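Local coordinates for GGDEF family protein (Vibrio cholerae, PDB 5GZS) that binds arginine in its periplasmic portion and, as a GGDEF-family diguanylate cyclase, probably links ligand sensing to synthesis of the second messenger cyclic di-GMP, at residues A[223-228]-A[261-266]; A[254-259]-A[435-440]; A[209-214]-A[431-436]. All blocks are in the same frame, centred on the assembly; numbering follows the deposited sequence.

Contact 1: residues A[223-228]-A[261-266]; sequences QRVLRV and LLKCEL
Leu226 and Val228 turn their side chains to the same face of a parallel strand pair as Cys264 and Leu266, while Arg227 and Glu265 stand on the other. On the leucine face, CD1 of Leu226 meets CD1 of Leu262 at 4.0 Å, the two side chains running at a slant to each other. Farther along, CG2 of Val228, anti to the carbonyl carbon and beside the backbone N, lies 3.8 Å from CB of Cys264. Glu265 is flanked by Val225, whose CG1 rests 3.6 Å from the glutamate CB. The glutamate chain runs out extended, and its OE2 accepts a bond from a water at 2.7 Å; the same water accepts a weak bond from NE of Arg227, which would link the two opposite charges through solvent; they are not in direct contact. Near the start of the pair, Lys263 NZ makes a weak bond to OE1 of Gln223. Leu226 grips the partner strand with both backbone groups: its N donates to O of Lys263, and its O accepts from N of Glu265 at 3.0 Å. Val228 N then donates to O of Glu265. Strand 264-266 is outermost in its sheet within the chain, and 226-230 has 288-292 on its other flank. Leu226 and Leu262 pack on Leu426 of helix 421-435, Val228 on Val253 of helix 248-259, the helix of this beta-alpha-beta crossover.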
ATOM      1  N   GLN A 223       5.350 -34.842  21.376  1.00 36.37           N
ATOM      2  CA  GLN A 223       5.757 -34.893  22.777  1.00 35.00           C
ATOM      3  C   GLN A 223       7.063 -34.128  22.952  1.00 45.11           C
ATOM      4  O   GLN A 223       7.512 -33.889  24.075  1.00 51.86           O
ATOM      5  CB  GLN A 223       5.933 -36.325  23.286  1.00 40.56           C
ATOM      6  CG  GLN A 223       4.659 -37.133  23.393  1.00 50.19           C
ATOM      7  CD  GLN A 223       3.490 -36.336  23.954  1.00 60.89           C
ATOM      8  OE1 GLN A 223       3.554 -35.790  25.054  1.00 70.15           O
ATOM      9  NE2 GLN A 223       2.415 -36.259  23.186  1.00 60.67           N
ATOM     10  N   ARG A 224       7.691 -33.748  21.847  1.00 40.55           N
ATOM     11  CA  ARG A 224       8.942 -33.025  21.961  1.00 37.40           C
ATOM     12  C   ARG A 224       8.722 -31.553  22.330  1.00 36.39           C
ATOM     13  O   ARG A 224       7.948 -30.842  21.679  1.00 33.64           O
ATOM     14  CB  ARG A 224       9.732 -33.138  20.664  1.00 38.86           C
ATOM     15  CG  ARG A 224      10.773 -32.072  20.518  1.00 39.89           C
ATOM     16  CD  ARG A 224      11.823 -32.479  19.529  1.00 46.66           C
ATOM     17  NE  ARG A 224      12.928 -31.530  19.561  1.00 59.45           N
ATOM     18  CZ  ARG A 224      14.000 -31.620  18.791  1.00 67.27           C
ATOM     19  NH1 ARG A 224      14.109 -32.623  17.924  1.00 72.25           N
ATOM     20  NH2 ARG A 224      14.958 -30.712  18.887  1.00 68.87           N
ATOM     21  N   VAL A 225       9.397 -31.097  23.381  1.00 39.23           N
ATOM     22  CA  VAL A 225       9.294 -29.695  23.789  1.00 43.11           C
ATOM     23  C   VAL A 225      10.196 -28.796  22.941  1.00 38.65           C
ATOM     24  O   VAL A 225      11.414 -28.791  23.107  1.00 41.22           O
ATOM     25  CB  VAL A 225       9.655 -29.520  25.273  1.00 45.48           C
ATOM     26  CG1 VAL A 225       9.577 -28.046  25.667  1.00 26.85           C
ATOM     27  CG2 VAL A 225       8.732 -30.383  26.151  1.00 27.91           C
ATOM     28  N   LEU A 226       9.599 -28.045  22.026  1.00 33.91           N
ATOM     29  CA  LEU A 226      10.353 -27.134  21.181  1.00 30.10           C
ATOM     30  C   LEU A 226      10.997 -26.010  21.977  1.00 31.11           C
ATOM     31  O   LEU A 226      10.304 -25.292  22.696  1.00 42.98           O
ATOM     32  CB  LEU A 226       9.437 -26.537  20.117  1.00 28.87           C
ATOM     33  CG  LEU A 226       8.797 -27.561  19.181  1.00 29.18           C
ATOM     34  CD1 LEU A 226       7.990 -26.836  18.115  1.00 26.05           C
ATOM     35  CD2 LEU A 226       9.884 -28.444  18.556  1.00 27.09           C
ATOM     36  N   ARG A 227      12.307 -25.833  21.838  1.00 28.98           N
ATOM     37  CA  ARG A 227      12.985 -24.712  22.502  1.00 31.75           C
ATOM     38  C   ARG A 227      13.014 -23.447  21.633  1.00 37.37           C
ATOM     39  O   ARG A 227      13.454 -23.466  20.487  1.00 48.80           O
ATOM     40  CB  ARG A 227      14.402 -25.115  22.911  1.00 30.52           C
ATOM     41  CG  ARG A 227      14.389 -26.366  23.784  1.00 32.86           C
ATOM     42  CD  ARG A 227      15.775 -26.795  24.273  1.00 40.48           C
ATOM     43  NE  ARG A 227      16.215 -26.062  25.458  1.00 32.98           N
ATOM     44  CZ  ARG A 227      17.070 -25.055  25.404  1.00 37.98           C
ATOM     45  NH1 ARG A 227      17.563 -24.686  24.229  1.00 37.19           N
ATOM     46  NH2 ARG A 227      17.424 -24.417  26.509  1.00 37.89           N
ATOM     47  N   VAL A 228      12.506 -22.329  22.212  1.00 32.63           N
ATOM     48  CA  VAL A 228      12.313 -21.066  21.517  1.00 29.34           C
ATOM     49  C   VAL A 228      13.193 -19.985  22.156  1.00 37.89           C
ATOM     50  O   VAL A 228      13.327 -19.933  23.378  1.00 37.10           O
ATOM     51  CB  VAL A 228      10.838 -20.624  21.671  1.00 28.25           C
ATOM     52  CG1 VAL A 228      10.507 -19.443  20.777  1.00 26.92           C
ATOM     53  CG2 VAL A 228       9.913 -21.766  21.352  1.00 33.15           C
ATOM     54  N   LEU A 261      -1.062 -27.419  18.490  1.00 39.54           N
ATOM     55  CA  LEU A 261      -1.012 -28.343  19.616  1.00 36.42           C
ATOM     56  C   LEU A 261       0.369 -28.914  19.809  1.00 42.72           C
ATOM     57  O   LEU A 261       0.518 -30.062  20.238  1.00 46.14           O
ATOM     58  CB  LEU A 261      -2.016 -29.475  19.458  1.00 40.23           C
ATOM     59  CG  LEU A 261      -3.488 -29.108  19.627  1.00 44.52           C
ATOM     60  CD1 LEU A 261      -4.239 -30.394  19.847  1.00 46.91           C
ATOM     61  CD2 LEU A 261      -3.691 -28.147  20.787  1.00 35.80           C
ATOM     62  N   LEU A 262       1.379 -28.101  19.508  1.00 34.60           N
ATOM     63  CA  LEU A 262       2.738 -28.396  19.922  1.00 30.27           C
ATOM     64  C   LEU A 262       3.058 -27.661  21.212  1.00 38.29           C
ATOM     65  O   LEU A 262       2.521 -26.588  21.481  1.00 55.66           O
ATOM     66  CB  LEU A 262       3.737 -27.979  18.856  1.00 39.88           C
ATOM     67  CG  LEU A 262       3.441 -28.322  17.409  1.00 33.29           C
ATOM     68  CD1 LEU A 262       4.333 -27.472  16.592  1.00 32.87           C
ATOM     69  CD2 LEU A 262       3.702 -29.805  17.134  1.00 29.84           C
ATOM     70  N   LYS A 263       3.974 -28.208  21.988  1.00 38.18           N
ATOM     71  CA  LYS A 263       4.383 -27.563  23.222  1.00 42.33           C
ATOM     72  C   LYS A 263       5.675 -26.793  22.988  1.00 33.31           C
ATOM     73  O   LYS A 263       6.672 -27.356  22.556  1.00 35.83           O
ATOM     74  CB  LYS A 263       4.551 -28.606  24.340  1.00 44.61           C
ATOM     75  CG  LYS A 263       4.970 -29.979  23.854  1.00 49.97           C
ATOM     76  CD  LYS A 263       4.771 -31.072  24.921  1.00 51.94           C
ATOM     77  CE  LYS A 263       3.307 -31.233  25.270  1.00 60.64           C
ATOM     78  NZ  LYS A 263       3.061 -32.480  26.053  1.00 66.03           N
ATOM     79  N   CYS A 264       5.653 -25.499  23.274  1.00 31.66           N
ATOM     80  CA  CYS A 264       6.837 -24.673  23.106  1.00 38.85           C
ATOM     81  C   CYS A 264       7.215 -24.053  24.410  1.00 45.11           C
ATOM     82  O   CYS A 264       6.365 -23.606  25.174  1.00 55.79           O
ATOM     83  CB  CYS A 264       6.626 -23.545  22.099  1.00 40.53           C
ATOM     84  SG  CYS A 264       5.989 -24.016  20.550  1.00 51.57           S
ATOM     85  N   GLU A 265       8.497 -23.937  24.625  1.00 42.12           N
ATOM     86  CA  GLU A 265       9.008 -23.397  25.837  1.00 36.32           C
ATOM     87  C   GLU A 265       9.962 -22.290  25.478  1.00 40.86           C
ATOM     88  O   GLU A 265      10.885 -22.512  24.760  1.00 45.14           O
ATOM     89  CB  GLU A 265       9.755 -24.510  26.537  1.00 34.64           C
ATOM     90  CG  GLU A 265      10.460 -24.157  27.805  1.00 30.57           C
ATOM     91  CD  GLU A 265      10.883 -25.369  28.574  1.00 52.66           C
ATOM     92  OE1 GLU A 265      10.064 -26.001  29.225  1.00 30.66           O
ATOM     93  OE2 GLU A 265      12.046 -25.701  28.522  1.00 56.96           O
ATOM     94  N   LEU A 266       9.739 -21.096  25.994  1.00 33.11           N
ATOM     95  CA  LEU A 266      10.638 -19.981  25.804  1.00 38.70           C
ATOM     96  C   LEU A 266      11.852 -20.135  26.705  1.00 39.05           C
ATOM     97  O   LEU A 266      11.695 -20.304  27.909  1.00 52.20           O
ATOM     98  CB  LEU A 266       9.936 -18.666  26.124  1.00 38.37           C
ATOM     99  CG  LEU A 266      10.943 -17.529  26.024  1.00 49.52           C
ATOM    100  CD1 LEU A 266      11.088 -17.200  24.562  1.00 46.36           C
ATOM    101  CD2 LEU A 266      10.534 -16.319  26.831  1.00 51.40           C
TER
HETATM  102  O   HOH W   1      13.990 -26.606  26.918  1.00 32.53           O

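Contact 2: residues A[254-259]-A[435-440]; sequences FQACEM and KMLNTE
The last turns of helix 248-259 receive Leu437, a residue of the short connection between helices 421-435 and 439-445, against a patch made by Gln255, Ala256 and Met259. Leu437 has CG anti to its carbonyl carbon (chi1 -72°), and its two methyls divide the helix surface between them. CD2 comes to CB of Gln255 at 3.9 Å, the two side chains set obliquely. CD1 comes to 4.1 Å from N of Ala256 and 4.3 Å from CB of the same alanine. Met259, a selenomethionine, runs past Leu437 in the opposite direction. Its chain leaves with CG anti to the backbone N and then bends at chi2 (72°) and again at chi3, bringing CE toward Met436 and Leu437. As modelled, CE lies 3.7 Å from CB of Met436, also a selenomethionine, but its approach to CD2 of Leu437 is too short for two carbons, so the exact place of CE is doubtful. The backbone O of Met259 is taken up separately, accepting a hydrogen bond from NE of Arg212. Ala433 of helix 421-435 also touches Ala256 and Met259. The chemistry between the two segments is apolar: methyl, methylene and methionine groups meet by dispersion and burial, without directional bonds, which implies that the fit rests on shape and burial rather than on any one bonded pair.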
ATOM      1  N   PHE A 254       3.944 -18.318  20.355  1.00 40.30           N
ATOM      2  CA  PHE A 254       3.215 -19.125  21.325  1.00 38.17           C
ATOM      3  C   PHE A 254       1.814 -19.523  20.877  1.00 41.95           C
ATOM      4  O   PHE A 254       1.444 -20.692  20.988  1.00 46.18           O
ATOM      5  CB  PHE A 254       3.123 -18.386  22.647  1.00 42.89           C
ATOM      6  CG  PHE A 254       4.306 -18.597  23.521  1.00 52.31           C
ATOM      7  CD1 PHE A 254       4.980 -19.811  23.502  1.00 60.98           C
ATOM      8  CD2 PHE A 254       4.763 -17.589  24.346  1.00 52.60           C
ATOM      9  CE1 PHE A 254       6.085 -20.025  24.306  1.00 63.69           C
ATOM     10  CE2 PHE A 254       5.861 -17.790  25.155  1.00 57.88           C
ATOM     11  CZ  PHE A 254       6.529 -19.013  25.131  1.00 65.09           C
ATOM     12  N   GLN A 255       1.038 -18.565  20.378  1.00 36.68           N
ATOM     13  CA  GLN A 255      -0.328 -18.858  19.927  1.00 35.61           C
ATOM     14  C   GLN A 255      -0.348 -19.720  18.670  1.00 38.86           C
ATOM     15  O   GLN A 255      -1.255 -20.536  18.478  1.00 37.99           O
ATOM     16  CB  GLN A 255      -1.104 -17.572  19.687  1.00 34.10           C
ATOM     17  CG  GLN A 255      -1.409 -16.815  20.973  1.00 39.91           C
ATOM     18  CD  GLN A 255      -1.991 -15.450  20.684  1.00 37.78           C
ATOM     19  OE1 GLN A 255      -2.728 -15.290  19.715  1.00 36.17           O
ATOM     20  NE2 GLN A 255      -1.653 -14.454  21.513  1.00 42.93           N
ATOM     21  N   ALA A 256       0.645 -19.536  17.809  1.00 38.97           N
ATOM     22  CA  ALA A 256       0.830 -20.469  16.719  1.00 33.78           C
ATOM     23  C   ALA A 256       1.151 -21.834  17.297  1.00 36.07           C
ATOM     24  O   ALA A 256       0.680 -22.858  16.778  1.00 41.02           O
ATOM     25  CB  ALA A 256       1.914 -20.029  15.800  1.00 34.37           C
ATOM     26  N   CYS A 257       1.940 -21.866  18.372  1.00 30.24           N
ATOM     27  CA  CYS A 257       2.284 -23.180  18.950  1.00 45.33           C
ATOM     28  C   CYS A 257       1.016 -23.841  19.515  1.00 49.20           C
ATOM     29  O   CYS A 257       0.916 -25.067  19.591  1.00 43.93           O
ATOM     30  CB  CYS A 257       3.363 -23.072  20.039  1.00 36.03           C
ATOM     31  SG  CYS A 257       5.008 -22.622  19.441  1.00 73.08           S
ATOM     32  N   GLU A 258       0.051 -23.006  19.891  1.00 42.63           N
ATOM     33  CA  GLU A 258      -1.191 -23.481  20.463  1.00 44.79           C
ATOM     34  C   GLU A 258      -2.095 -23.951  19.330  1.00 47.39           C
ATOM     35  O   GLU A 258      -2.703 -25.020  19.402  1.00 48.27           O
ATOM     36  CB  GLU A 258      -1.847 -22.383  21.303  1.00 37.17           C
ATOM     37  CG  GLU A 258      -1.550 -22.537  22.798  1.00 47.38           C
ATOM     38  CD  GLU A 258      -1.306 -21.215  23.502  1.00 52.18           C
ATOM     39  OE1 GLU A 258      -0.631 -21.224  24.556  1.00 55.49           O
ATOM     40  OE2 GLU A 258      -1.774 -20.176  22.990  1.00 48.19           O
HETATM   41  N   MSE A 259      -2.137 -23.149  18.274  1.00 38.62           N
HETATM   42  CA  MSE A 259      -2.810 -23.503  17.038  1.00 33.54           C
HETATM   43  C   MSE A 259      -2.453 -24.929  16.574  1.00 41.60           C
HETATM   44  O   MSE A 259      -3.286 -25.629  16.011  1.00 50.15           O
HETATM   45  CB  MSE A 259      -2.448 -22.485  15.940  1.00 35.75           C
HETATM   46  CG  MSE A 259      -3.516 -22.314  14.867  1.00 34.60           C
HETATM   47 SE   MSE A 259      -5.004 -21.329  15.700  1.00 69.99          SE
HETATM   48  CE  MSE A 259      -4.707 -19.573  14.946  1.00 93.05           C
ATOM     49  N   LYS A 435      -1.222 -17.632   9.499  1.00 38.35           N
ATOM     50  CA  LYS A 435      -2.339 -17.157   8.665  1.00 36.97           C
ATOM     51  C   LYS A 435      -3.646 -17.110   9.434  1.00 47.23           C
ATOM     52  O   LYS A 435      -4.307 -16.063   9.480  1.00 70.49           O
ATOM     53  CB  LYS A 435      -2.523 -18.008   7.416  1.00 31.15           C
ATOM     54  CG  LYS A 435      -1.430 -17.766   6.406  1.00 39.61           C
ATOM     55  CD  LYS A 435      -1.657 -18.458   5.098  1.00 41.66           C
ATOM     56  CE  LYS A 435      -0.311 -18.689   4.435  1.00 46.53           C
ATOM     57  NZ  LYS A 435      -0.353 -18.736   2.942  1.00 49.25           N
HETATM   58  N   MSE A 436      -3.989 -18.229  10.059  1.00 38.18           N
HETATM   59  CA  MSE A 436      -5.213 -18.339  10.815  1.00 40.55           C
HETATM   60  C   MSE A 436      -5.214 -17.432  12.011  1.00 48.81           C
HETATM   61  O   MSE A 436      -6.274 -17.333  12.667  1.00 55.98           O
HETATM   62  CB  MSE A 436      -5.381 -19.780  11.285  1.00 41.77           C
HETATM   63  CG  MSE A 436      -5.987 -20.645  10.187  1.00 39.41           C
HETATM   64 SE   MSE A 436      -6.174 -22.496  10.835  1.00 69.85          SE
HETATM   65  CE  MSE A 436      -4.955 -23.360   9.550  1.00 25.07           C
ATOM     66  N   LEU A 437      -4.102 -16.771  12.333  1.00 43.90           N
ATOM     67  CA  LEU A 437      -4.132 -15.923  13.497  1.00 52.79           C
ATOM     68  C   LEU A 437      -4.660 -14.548  13.176  1.00 52.48           C
ATOM     69  O   LEU A 437      -4.687 -14.154  12.029  1.00 54.96           O
ATOM     70  CB  LEU A 437      -2.753 -15.812  14.135  1.00 59.33           C
ATOM     71  CG  LEU A 437      -2.132 -16.983  14.897  1.00 56.34           C
ATOM     72  CD1 LEU A 437      -0.682 -16.703  15.172  1.00 57.86           C
ATOM     73  CD2 LEU A 437      -2.854 -17.331  16.177  1.00 49.25           C
ATOM     74  N   ASN A 438      -5.087 -13.833  14.209  1.00 50.20           N
ATOM     75  CA  ASN A 438      -5.406 -12.431  14.106  1.00 57.80           C
ATOM     76  C   ASN A 438      -4.230 -11.613  14.567  1.00 57.38           C
ATOM     77  O   ASN A 438      -4.111 -11.263  15.719  1.00 49.14           O
ATOM     78  CB  ASN A 438      -6.647 -12.072  14.907  1.00 64.02           C
ATOM     79  CG  ASN A 438      -7.253 -10.753  14.488  1.00 62.86           C
ATOM     80  OD1 ASN A 438      -6.787 -10.106  13.582  1.00 63.99           O
ATOM     81  ND2 ASN A 438      -8.286 -10.353  15.168  1.00 65.02           N
ATOM     82  N   THR A 439      -3.370 -11.328  13.609  1.00 61.60           N
ATOM     83  CA  THR A 439      -2.101 -10.699  13.856  1.00 64.74           C
ATOM     84  C   THR A 439      -2.286  -9.242  14.098  1.00 77.23           C
ATOM     85  O   THR A 439      -1.674  -8.665  14.958  1.00 71.15           O
ATOM     86  CB  THR A 439      -1.112 -10.920  12.684  1.00 70.33           C
ATOM     87  OG1 THR A 439      -1.305  -9.923  11.675  1.00 79.69           O
ATOM     88  CG2 THR A 439      -1.294 -12.292  12.086  1.00 64.16           C
ATOM     89  N   GLU A 440      -3.152  -8.650  13.317  1.00 83.54           N
ATOM     90  CA  GLU A 440      -3.469  -7.264  13.500  1.00 75.06           C
ATOM     91  C   GLU A 440      -3.825  -6.975  14.932  1.00 68.07           C
ATOM     92  O   GLU A 440      -3.323  -6.021  15.485  1.00 57.75           O
ATOM     93  CB  GLU A 440      -4.589  -6.865  12.560  1.00 75.35           C
ATOM     94  CG  GLU A 440      -4.274  -7.146  11.102  1.00 81.10           C
ATOM     95  CD  GLU A 440      -4.672  -6.016  10.179  1.00 87.08           C
ATOM     96  OE1 GLU A 440      -5.380  -5.094  10.629  1.00 89.16           O
ATOM     97  OE2 GLU A 440      -4.283  -6.057   8.994  1.00 82.45           O
TER

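Contact 3: residues A[209-214]-A[431-436]; sequences QALRQS and SRAIKM
Arg432 supplies the polar link, reaching across to Ser214 with a hydrogen bond from NH1 to OG of 3.0 Å. The bond is bent, with an angle of 136° at the hydrogen, and the serine oxygen lies near the guanidinium edge but 28° out of its plane. A turn at chi3 (60°) takes NE off the line of the arginine chain, and NE also has a long, weak ion pair with Asp153. Apolar cover comes from Leu211. Its CD1 lies over one guanidinium face, displaced toward the rim and 3.7 Å from NE, as the leucine and arginine side chains pass in opposite directions. The other branch, CD2, points into hydrocarbon: it is 4.2 Å from CB of Ala433 and 3.6 Å from CE of Met436, a methyl that also touches CB of Leu211. The backbones stay well apart, with the two local helix axes nearly antiparallel and 11.0 Å from each other at closest approach, so side chains fill the interval. This is long-range helix-helix packing: the long helix 189-218, which probably connects the two periplasmic-binding-protein-like parts of the chain, lies against helix 421-435 near the C terminus.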
ATOM      1  N   GLN A 209      -8.877 -28.242  12.882  1.00 27.65           N
ATOM      2  CA  GLN A 209      -8.898 -29.689  12.720  1.00 35.75           C
ATOM      3  C   GLN A 209      -8.116 -30.099  11.485  1.00 35.45           C
ATOM      4  O   GLN A 209      -7.351 -31.063  11.511  1.00 27.27           O
ATOM      5  CB  GLN A 209     -10.338 -30.197  12.624  1.00 57.49           C
ATOM      6  CG  GLN A 209     -10.455 -31.703  12.451  1.00 72.47           C
ATOM      7  CD  GLN A 209     -11.355 -32.087  11.293  1.00 84.82           C
ATOM      8  OE1 GLN A 209     -11.429 -31.382  10.288  1.00 87.26           O
ATOM      9  NE2 GLN A 209     -12.047 -33.213  11.431  1.00 89.58           N
ATOM     10  N   ALA A 210      -8.311 -29.357  10.401  1.00 37.62           N
ATOM     11  CA  ALA A 210      -7.593 -29.632   9.148  1.00 33.30           C
ATOM     12  C   ALA A 210      -6.101 -29.443   9.415  1.00 32.61           C
ATOM     13  O   ALA A 210      -5.301 -30.317   9.106  1.00 25.80           O
ATOM     14  CB  ALA A 210      -8.060 -28.738   8.031  1.00 26.21           C
ATOM     15  N   LEU A 211      -5.764 -28.322  10.055  1.00 25.28           N
ATOM     16  CA  LEU A 211      -4.398 -27.998  10.383  1.00 25.16           C
ATOM     17  C   LEU A 211      -3.801 -29.066  11.300  1.00 37.81           C
ATOM     18  O   LEU A 211      -2.695 -29.561  11.065  1.00 33.13           O
ATOM     19  CB  LEU A 211      -4.301 -26.611  11.049  1.00 34.33           C
ATOM     20  CG  LEU A 211      -2.870 -26.252  11.483  1.00 36.48           C
ATOM     21  CD1 LEU A 211      -1.892 -26.460  10.338  1.00 34.74           C
ATOM     22  CD2 LEU A 211      -2.752 -24.830  11.989  1.00 38.43           C
ATOM     23  N   ARG A 212      -4.522 -29.434  12.348  1.00 29.54           N
ATOM     24  CA  ARG A 212      -3.972 -30.414  13.266  1.00 24.50           C
ATOM     25  C   ARG A 212      -3.803 -31.782  12.608  1.00 39.52           C
ATOM     26  O   ARG A 212      -2.861 -32.528  12.917  1.00 45.81           O
ATOM     27  CB  ARG A 212      -4.829 -30.471  14.508  1.00 23.78           C
ATOM     28  CG  ARG A 212      -4.621 -29.179  15.287  1.00 24.56           C
ATOM     29  CD  ARG A 212      -5.594 -28.979  16.432  1.00 24.94           C
ATOM     30  NE  ARG A 212      -5.495 -27.588  16.859  1.00 35.77           N
ATOM     31  CZ  ARG A 212      -6.271 -27.020  17.771  1.00 37.52           C
ATOM     32  NH1 ARG A 212      -7.210 -27.734  18.374  1.00 32.99           N
ATOM     33  NH2 ARG A 212      -6.100 -25.736  18.086  1.00 36.15           N
ATOM     34  N   GLN A 213      -4.654 -32.090  11.646  1.00 28.14           N
ATOM     35  CA  GLN A 213      -4.504 -33.349  10.948  1.00 30.54           C
ATOM     36  C   GLN A 213      -3.217 -33.324  10.144  1.00 35.20           C
ATOM     37  O   GLN A 213      -2.609 -34.367   9.884  1.00 38.59           O
ATOM     38  CB  GLN A 213      -5.709 -33.641  10.049  1.00 30.86           C
ATOM     39  CG  GLN A 213      -5.916 -35.128   9.821  1.00 45.94           C
ATOM     40  CD  GLN A 213      -5.699 -35.978  11.090  1.00 63.43           C
ATOM     41  OE1 GLN A 213      -6.120 -35.616  12.199  1.00 72.10           O
ATOM     42  NE2 GLN A 213      -5.051 -37.122  10.920  1.00 63.33           N
ATOM     43  N   SER A 214      -2.794 -32.129   9.764  1.00 34.77           N
ATOM     44  CA  SER A 214      -1.573 -31.999   8.992  1.00 36.79           C
ATOM     45  C   SER A 214      -0.362 -32.268   9.863  1.00 40.31           C
ATOM     46  O   SER A 214       0.641 -32.841   9.389  1.00 27.30           O
ATOM     47  CB  SER A 214      -1.468 -30.611   8.368  1.00 36.06           C
ATOM     48  OG  SER A 214      -2.283 -30.525   7.226  1.00 37.77           O
ATOM     49  N   SER A 431       3.713 -21.370   9.130  1.00 33.31           N
ATOM     50  CA  SER A 431       3.104 -20.408   8.209  1.00 32.77           C
ATOM     51  C   SER A 431       1.560 -20.457   8.257  1.00 32.50           C
ATOM     52  O   SER A 431       0.895 -19.417   8.401  1.00 33.60           O
ATOM     53  CB  SER A 431       3.601 -20.650   6.798  1.00 32.74           C
ATOM     54  OG  SER A 431       4.983 -20.366   6.708  1.00 36.91           O
ATOM     55  N   ARG A 432       0.990 -21.658   8.175  1.00 28.18           N
ATOM     56  CA  ARG A 432      -0.461 -21.798   8.283  1.00 27.84           C
ATOM     57  C   ARG A 432      -0.979 -21.313   9.619  1.00 38.51           C
ATOM     58  O   ARG A 432      -1.959 -20.580   9.662  1.00 50.83           O
ATOM     59  CB  ARG A 432      -0.881 -23.242   8.061  1.00 27.82           C
ATOM     60  CG  ARG A 432      -0.550 -23.748   6.673  1.00 29.46           C
ATOM     61  CD  ARG A 432      -0.888 -25.224   6.543  1.00 33.22           C
ATOM     62  NE  ARG A 432      -2.306 -25.500   6.773  1.00 37.32           N
ATOM     63  CZ  ARG A 432      -2.836 -26.709   6.646  1.00 47.78           C
ATOM     64  NH1 ARG A 432      -2.058 -27.728   6.291  1.00 51.98           N
ATOM     65  NH2 ARG A 432      -4.127 -26.906   6.871  1.00 58.35           N
ATOM     66  N   ALA A 433      -0.339 -21.703  10.716  1.00 34.57           N
ATOM     67  CA  ALA A 433      -0.851 -21.286  12.022  1.00 39.88           C
ATOM     68  C   ALA A 433      -0.910 -19.760  12.117  1.00 42.79           C
ATOM     69  O   ALA A 433      -1.869 -19.190  12.640  1.00 53.39           O
ATOM     70  CB  ALA A 433      -0.001 -21.853  13.153  1.00 35.06           C
ATOM     71  N   ILE A 434       0.121 -19.108  11.595  1.00 39.37           N
ATOM     72  CA  ILE A 434       0.172 -17.654  11.545  1.00 46.31           C
ATOM     73  C   ILE A 434      -0.947 -17.045  10.674  1.00 49.50           C
ATOM     74  O   ILE A 434      -1.562 -16.050  11.086  1.00 51.09           O
ATOM     75  CB  ILE A 434       1.527 -17.189  11.025  1.00 40.04           C
ATOM     76  CG1 ILE A 434       2.583 -17.314  12.128  1.00 34.81           C
ATOM     77  CG2 ILE A 434       1.439 -15.759  10.524  1.00 40.06           C
ATOM     78  CD1 ILE A 434       4.017 -17.197  11.593  1.00 35.31           C
ATOM     79  N   LYS A 435      -1.222 -17.632   9.499  1.00 38.35           N
ATOM     80  CA  LYS A 435      -2.339 -17.157   8.665  1.00 36.97           C
ATOM     81  C   LYS A 435      -3.646 -17.110   9.434  1.00 47.23           C
ATOM     82  O   LYS A 435      -4.307 -16.063   9.480  1.00 70.49           O
ATOM     83  CB  LYS A 435      -2.523 -18.008   7.416  1.00 31.15           C
ATOM     84  CG  LYS A 435      -1.430 -17.766   6.406  1.00 39.61           C
ATOM     85  CD  LYS A 435      -1.657 -18.458   5.098  1.00 41.66           C
ATOM     86  CE  LYS A 435      -0.311 -18.689   4.435  1.00 46.53           C
ATOM     87  NZ  LYS A 435      -0.353 -18.736   2.942  1.00 49.25           N
HETATM   88  N   MSE A 436      -3.989 -18.229  10.059  1.00 38.18           N
HETATM   89  CA  MSE A 436      -5.213 -18.339  10.815  1.00 40.55           C
HETATM   90  C   MSE A 436      -5.214 -17.432  12.011  1.00 48.81           C
HETATM   91  O   MSE A 436      -6.274 -17.333  12.667  1.00 55.98           O
HETATM   92  CB  MSE A 436      -5.381 -19.780  11.285  1.00 41.77           C
HETATM   93  CG  MSE A 436      -5.987 -20.645  10.187  1.00 39.41           C
HETATM   94 SE   MSE A 436      -6.174 -22.496  10.835  1.00 69.85          SE
HETATM   95  CE  MSE A 436      -4.955 -23.360   9.550  1.00 25.07           C
TER

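From the N terminus, the part of the chain that holds the arginine leads into helix 189-218, where contact 3 opens its long loop; that loop closes only at 431-436. Within it, contact 1 closes a short one, joining strands 226-230 and 264-266 across helix 248-259. Contact 2 starts on that helix, between the two halves of contact 1, so the pair cross; it closes at 435-440, sharing Lys435 and Met436 with contact 3. The Cys257-Cys264 disulfide joins contacts 1 and 2 covalently. Together the three tie the long helix 189-218, the crossover and the C-terminal helices.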